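Local coordinates for protein uridylate-specific endoribonuclease nsp11 (Prrsv 16244b, PDB 5EYI) that probably cleaves viral RNA at uridylates as an arterivirus endoribonuclease, trimming 5'-polyuridine tracts that would otherwise alert host double-stranded RNA sensors, at residues V165-P170 with A176-T181; S198-M203 with E209-V214. The protein carries 1 engineered substitution. All coordinates share one frame; numbering follows the deposited sequence.

Overall arrangement
Both contacts are antiparallel beta hairpins of the C-terminal NendoU domain, one following the other in the chain, with centres 20 Å apart and nearest atoms about 7 Å apart. In interaction 1, segments 165-170 and 176-181 share one pair of backbone bonds and small apolar side chains beside the predicted catalytic residues; its valines, C178 and L180 are buried, while A176 is exposed. Interaction 2 joins strands 198-205 and 208-215 through six backbone bonds and buries 582 Å² against 267 Å². There, buried C200, V210, L212, M213 and V214 contrast with exposed K202 and E209, so aromatic and sulfur-containing side chains mix with charged ones. Both also touch the second subunit.

Interaction 1: residues V165-P170 with A176-T181; sequences VGVSSP and ALCTLT
V165 and C178 grip each other through two backbone bonds that form an antiparallel hydrogen-bonded pair. The N-H of C178 reaches V165 O at 2.8 Å, while V165 N gives its hydrogen to C178 O at 3.0 Å. Both N-H...O angles are well short of straight, consistent with strands whose N-to-C directions differ by 108°. L177 CA adds a C-H...O contact to V165 O, so this oxygen has two donors from the facing strand.

The side chain of V165 can be followed outward. Its CB stands 4.1 Å from C178 O. From there CG1 passes C178 O at 4.2 Å and faces L180 CD1 more loosely, at 4.5 Å; the branched, wholly apolar valine suits this buried place, on the same face of the sheet as C178, and P154 packs on it as well. V167, two residues further along the strand, sends CG1 to C178 SG at 3.9 Å. With chi1 at -69°, this methyl lies opposite the carbonyl carbon and beside the backbone N. Between the two valines, G166 brings its CA to 3.3 Å from A176 O, an approach that a residue without a side chain makes easily where the facing chain turns a corner.

This is the hairpin of the NendoU domain that bears the engineered A175, at a predicted active-site position; A175 and V167 are joined by a backbone hydrogen bond. C178 packs near H146, another predicted active-site residue. The sulfur-methyl and methyl-methyl meetings of the side chains are largely dispersive and set little direction, so the V165-C178 backbone bonds fix the register.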
loop_
_atom_site.group_PDB
_atom_site.type_symbol
_atom_site.label_atom_id
_atom_site.label_comp_id
_atom_site.label_asym_id
_atom_site.label_seq_id
_atom_site.Cartn_x
_atom_site.Cartn_y
_atom_site.Cartn_z
ATOM N N VAL A 165 8.951 -4.453 -15.628
ATOM C CA VAL A 165 9.785 -5.535 -16.104
ATOM C C VAL A 165 9.074 -6.890 -15.925
ATOM O O VAL A 165 8.194 -7.045 -15.057
ATOM C CB VAL A 165 11.169 -5.401 -15.390
ATOM C CG1 VAL A 165 11.495 -6.529 -14.431
ATOM C CG2 VAL A 165 12.277 -5.121 -16.379
ATOM N N GLY A 166 9.412 -7.844 -16.792
ATOM C CA GLY A 166 9.032 -9.240 -16.609
ATOM C C GLY A 166 10.160 -9.951 -15.888
ATOM O O GLY A 166 11.329 -9.606 -16.065
ATOM N N VAL A 167 9.812 -10.937 -15.072
ATOM C CA VAL A 167 10.793 -11.654 -14.262
ATOM C C VAL A 167 10.634 -13.145 -14.482
ATOM O O VAL A 167 9.525 -13.615 -14.705
ATOM C CB VAL A 167 10.681 -11.296 -12.755
ATOM C CG1 VAL A 167 11.128 -9.867 -12.527
ATOM C CG2 VAL A 167 9.273 -11.489 -12.217
ATOM N N SER A 168 11.742 -13.873 -14.418
ATOM C CA SER A 168 11.775 -15.294 -14.784
ATOM C C SER A 168 12.707 -16.105 -13.886
ATOM O O SER A 168 13.874 -15.731 -13.666
ATOM C CB SER A 168 12.224 -15.452 -16.250
ATOM O OG SER A 168 12.509 -16.809 -16.597
ATOM N N SER A 169 12.178 -17.211 -13.368
ATOM C CA SER A 169 12.995 -18.292 -12.822
ATOM C C SER A 169 13.026 -19.363 -13.917
ATOM O O SER A 169 12.038 -20.080 -14.092
ATOM C CB SER A 169 12.375 -18.840 -11.534
ATOM O OG SER A 169 13.199 -19.864 -11.012
ATOM N N PRO A 170 14.124 -19.433 -14.699
ATOM C CA PRO A 170 14.148 -20.259 -15.918
ATOM C C PRO A 170 13.697 -21.695 -15.707
ATOM O O PRO A 170 14.139 -22.345 -14.762
ATOM C CB PRO A 170 15.623 -20.233 -16.334
ATOM C CG PRO A 170 16.129 -18.950 -15.802
ATOM C CD PRO A 170 15.424 -18.765 -14.491
ATOM N N ALA A 176 4.701 -11.561 -15.475
ATOM C CA ALA A 176 4.726 -10.726 -16.686
ATOM C C ALA A 176 5.104 -9.274 -16.433
ATOM O O ALA A 176 5.853 -8.681 -17.207
ATOM C CB ALA A 176 3.376 -10.784 -17.394
ATOM N N LEU A 177 4.570 -8.705 -15.357
ATOM C CA LEU A 177 4.759 -7.295 -15.064
ATOM C C LEU A 177 5.029 -7.113 -13.585
ATOM O O LEU A 177 4.246 -7.546 -12.751
ATOM C CB LEU A 177 3.525 -6.488 -15.480
ATOM C CG LEU A 177 3.157 -6.485 -16.970
ATOM C CD1 LEU A 177 1.793 -5.841 -17.202
ATOM C CD2 LEU A 177 4.215 -5.776 -17.810
ATOM N N CYS A 178 6.156 -6.484 -13.268
ATOM C CA CYS A 178 6.467 -6.143 -11.899
ATOM C C CYS A 178 7.324 -4.870 -11.851
ATOM O O CYS A 178 8.172 -4.641 -12.715
ATOM C CB CYS A 178 7.079 -7.358 -11.182
ATOM S SG CYS A 178 8.816 -7.294 -10.742
ATOM N N THR A 179 7.046 -4.024 -10.862
ATOM C CA THR A 179 7.674 -2.719 -10.757
ATOM C C THR A 179 8.988 -2.847 -10.026
ATOM O O THR A 179 9.139 -3.685 -9.146
ATOM C CB THR A 179 6.797 -1.695 -10.020
ATOM O OG1 THR A 179 6.427 -2.202 -8.739
ATOM C CG2 THR A 179 5.550 -1.375 -10.826
ATOM N N LEU A 180 9.926 -1.985 -10.377
ATOM C CA LEU A 180 11.279 -2.089 -9.871
ATOM C C LEU A 180 11.880 -0.705 -9.722
ATOM O O LEU A 180 11.634 0.163 -10.561
ATOM C CB LEU A 180 12.084 -2.926 -10.861
ATOM C CG LEU A 180 13.559 -3.205 -10.609
ATOM C CD1 LEU A 180 13.902 -4.561 -11.227
ATOM C CD2 LEU A 180 14.463 -2.100 -11.146
ATOM N N THR A 181 12.653 -0.503 -8.654
ATOM C CA THR A 181 13.461 0.710 -8.485
ATOM C C THR A 181 14.876 0.325 -8.084
ATOM O O THR A 181 15.143 -0.840 -7.802
ATOM C CB THR A 181 12.884 1.657 -7.410
ATOM O OG1 THR A 181 13.119 1.126 -6.102
ATOM C CG2 THR A 181 11.397 1.859 -7.611
#

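Interaction 2: residues S198-M203 with E209-V214; sequences SKCWKM and EVRLMV
W201 turns its CG away from its own carbonyl carbon, chi1 -61°, and V214 places CG2 in the corresponding position, bringing the indole edge against the valine methyl. CD1 of W201 lies 4.0 Å from CG2 of V214, near the ring plane, and L212 O also lies at that edge. One face of the indole receives K199 from its own strand: the extended aliphatic chain carries CE to 3.6 Å above the ring plane, offset toward the rim. A long lysine suits this place, since its methylenes can pack on an aromatic while its amine leads away from the partner strand.

On the other face of the sheet, C200 SG, anti to the backbone N (chi1 170°), meets M213 SD at 3.6 Å and R211 CD at 3.7 Å, an apolar meeting of two sulfurs with the arginine's methylene shaft.

The backbones form a regular antiparallel ladder in a beta hairpin of the NendoU domain, and strand 208-215 is the middle one of three, pairing on its other edge with 219-223. Three hydrogen-bonded pairs, K199 with V214, W201 with L212 and, last in the ladder, M203 with V210, alternate with two non-hydrogen-bonded ones.

M203 crosses V210 at an angle, its CG 4.0 Å from V210 CG2. With CG set between the backbone N and the carbonyl carbon, an extended second torsion brings SD to 4.3 Å from L212 CB, and the later bend turns only CE. A flexible methionine can thus follow the contours of two branched neighbours, and F222 and Y191 pack on it too. K202 NZ and E209 OE2 stand 5.0 Å apart, too far for a salt bridge but near enough for a mild attraction, while H193 of the second subunit packs on R211 and M213.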
loop_
_atom_site.group_PDB
_atom_site.type_symbol
_atom_site.label_atom_id
_atom_site.label_comp_id
_atom_site.label_asym_id
_atom_site.label_seq_id
_atom_site.Cartn_x
_atom_site.Cartn_y
_atom_site.Cartn_z
ATOM N N SER A 198 -1.848 -3.855 5.732
ATOM C CA SER A 198 -1.367 -3.188 4.527
ATOM C C SER A 198 -1.454 -1.682 4.682
ATOM O O SER A 198 -2.229 -1.184 5.487
ATOM C CB SER A 198 -2.143 -3.652 3.282
ATOM O OG SER A 198 -3.355 -2.940 3.109
ATOM N N LYS A 199 -0.648 -0.965 3.905
ATOM C CA LYS A 199 -0.693 0.491 3.874
ATOM C C LYS A 199 -0.185 1.062 2.550
ATOM O O LYS A 199 0.739 0.523 1.938
ATOM C CB LYS A 199 0.119 1.071 5.030
ATOM C CG LYS A 199 -0.076 2.568 5.197
ATOM C CD LYS A 199 0.388 3.055 6.551
ATOM C CE LYS A 199 0.140 4.549 6.698
ATOM N NZ LYS A 199 0.538 5.039 8.051
ATOM N N CYS A 200 -0.798 2.168 2.137
ATOM C CA CYS A 200 -0.439 2.886 0.922
ATOM C C CYS A 200 0.169 4.230 1.321
ATOM O O CYS A 200 -0.543 5.101 1.816
ATOM C CB CYS A 200 -1.677 3.097 0.056
ATOM S SG CYS A 200 -1.447 4.225 -1.348
ATOM N N TRP A 201 1.478 4.383 1.136
ATOM C CA TRP A 201 2.154 5.649 1.409
ATOM C C TRP A 201 2.229 6.497 0.138
ATOM O O TRP A 201 2.467 5.961 -0.944
ATOM C CB TRP A 201 3.574 5.401 1.899
ATOM C CG TRP A 201 3.712 4.616 3.161
ATOM C CD1 TRP A 201 3.993 3.281 3.277
ATOM C CD2 TRP A 201 3.632 5.124 4.494
ATOM N NE1 TRP A 201 4.081 2.924 4.606
ATOM C CE2 TRP A 201 3.872 4.036 5.375
ATOM C CE3 TRP A 201 3.382 6.396 5.035
ATOM C CZ2 TRP A 201 3.858 4.180 6.768
ATOM C CZ3 TRP A 201 3.370 6.541 6.417
ATOM C CH2 TRP A 201 3.607 5.438 7.269
ATOM N N LYS A 202 2.041 7.808 0.260
ATOM C CA LYS A 202 2.298 8.733 -0.857
ATOM C C LYS A 202 3.644 9.415 -0.649
ATOM O O LYS A 202 3.925 9.914 0.436
ATOM C CB LYS A 202 1.199 9.792 -0.982
ATOM C CG LYS A 202 -0.058 9.311 -1.689
ATOM C CD LYS A 202 -0.577 10.338 -2.701
ATOM C CE LYS A 202 -1.191 11.557 -2.026
ATOM N NZ LYS A 202 -1.583 12.602 -3.013
ATOM N N MET A 203 4.480 9.421 -1.679
ATOM C CA MET A 203 5.789 10.071 -1.594
ATOM C C MET A 203 6.295 10.400 -2.985
ATOM O O MET A 203 5.610 10.167 -3.983
ATOM C CB MET A 203 6.794 9.195 -0.813
ATOM C CG MET A 203 7.051 7.821 -1.414
ATOM S SD MET A 203 7.946 6.712 -0.298
ATOM C CE MET A 203 9.573 7.421 -0.435
ATOM N N GLU A 209 5.488 11.875 -8.203
ATOM C CA GLU A 209 4.519 11.368 -7.225
ATOM C C GLU A 209 4.298 9.884 -7.435
ATOM O O GLU A 209 3.930 9.456 -8.521
ATOM C CB GLU A 209 3.178 12.102 -7.342
ATOM C CG GLU A 209 3.205 13.538 -6.833
ATOM C CD GLU A 209 3.203 13.660 -5.313
ATOM O OE1 GLU A 209 3.235 14.818 -4.837
ATOM O OE2 GLU A 209 3.171 12.627 -4.586
ATOM N N VAL A 210 4.558 9.102 -6.398
ATOM C CA VAL A 210 4.392 7.653 -6.448
ATOM C C VAL A 210 3.662 7.214 -5.203
ATOM O O VAL A 210 3.490 8.002 -4.269
ATOM C CB VAL A 210 5.753 6.919 -6.534
ATOM C CG1 VAL A 210 6.508 7.328 -7.797
ATOM C CG2 VAL A 210 6.624 7.169 -5.296
ATOM N N ARG A 211 3.265 5.948 -5.192
ATOM C CA ARG A 211 2.719 5.308 -4.013
ATOM C C ARG A 211 3.556 4.083 -3.668
ATOM O O ARG A 211 3.960 3.342 -4.554
ATOM C CB ARG A 211 1.258 4.914 -4.243
ATOM C CG ARG A 211 0.339 6.108 -4.487
ATOM C CD ARG A 211 -1.104 5.699 -4.755
ATOM N NE ARG A 211 -1.899 6.820 -5.267
ATOM C CZ ARG A 211 -1.941 7.238 -6.537
ATOM N NH1 ARG A 211 -1.230 6.641 -7.495
ATOM N NH2 ARG A 211 -2.710 8.278 -6.858
ATOM N N LEU A 212 3.833 3.889 -2.385
ATOM C CA LEU A 212 4.544 2.709 -1.907
ATOM C C LEU A 212 3.522 1.873 -1.190
ATOM O O LEU A 212 2.938 2.311 -0.206
ATOM C CB LEU A 212 5.686 3.085 -0.957
ATOM C CG LEU A 212 6.517 1.938 -0.362
ATOM C CD1 LEU A 212 7.223 1.116 -1.437
ATOM C CD2 LEU A 212 7.518 2.484 0.638
ATOM N N MET A 213 3.292 0.676 -1.699
ATOM C CA MET A 213 2.365 -0.253 -1.083
ATOM C C MET A 213 3.177 -1.179 -0.220
ATOM O O MET A 213 4.144 -1.755 -0.707
ATOM C CB MET A 213 1.622 -1.049 -2.150
ATOM C CG MET A 213 1.039 -0.187 -3.260
ATOM S SD MET A 213 0.205 1.301 -2.679
ATOM C CE MET A 213 -0.791 1.624 -4.125
ATOM N N VAL A 214 2.797 -1.295 1.056
ATOM C CA VAL A 214 3.451 -2.202 1.990
ATOM C C VAL A 214 2.426 -3.160 2.602
ATOM O O VAL A 214 1.398 -2.724 3.113
ATOM C CB VAL A 214 4.162 -1.427 3.120
ATOM C CG1 VAL A 214 4.797 -2.391 4.127
ATOM C CG2 VAL A 214 5.203 -0.481 2.526
#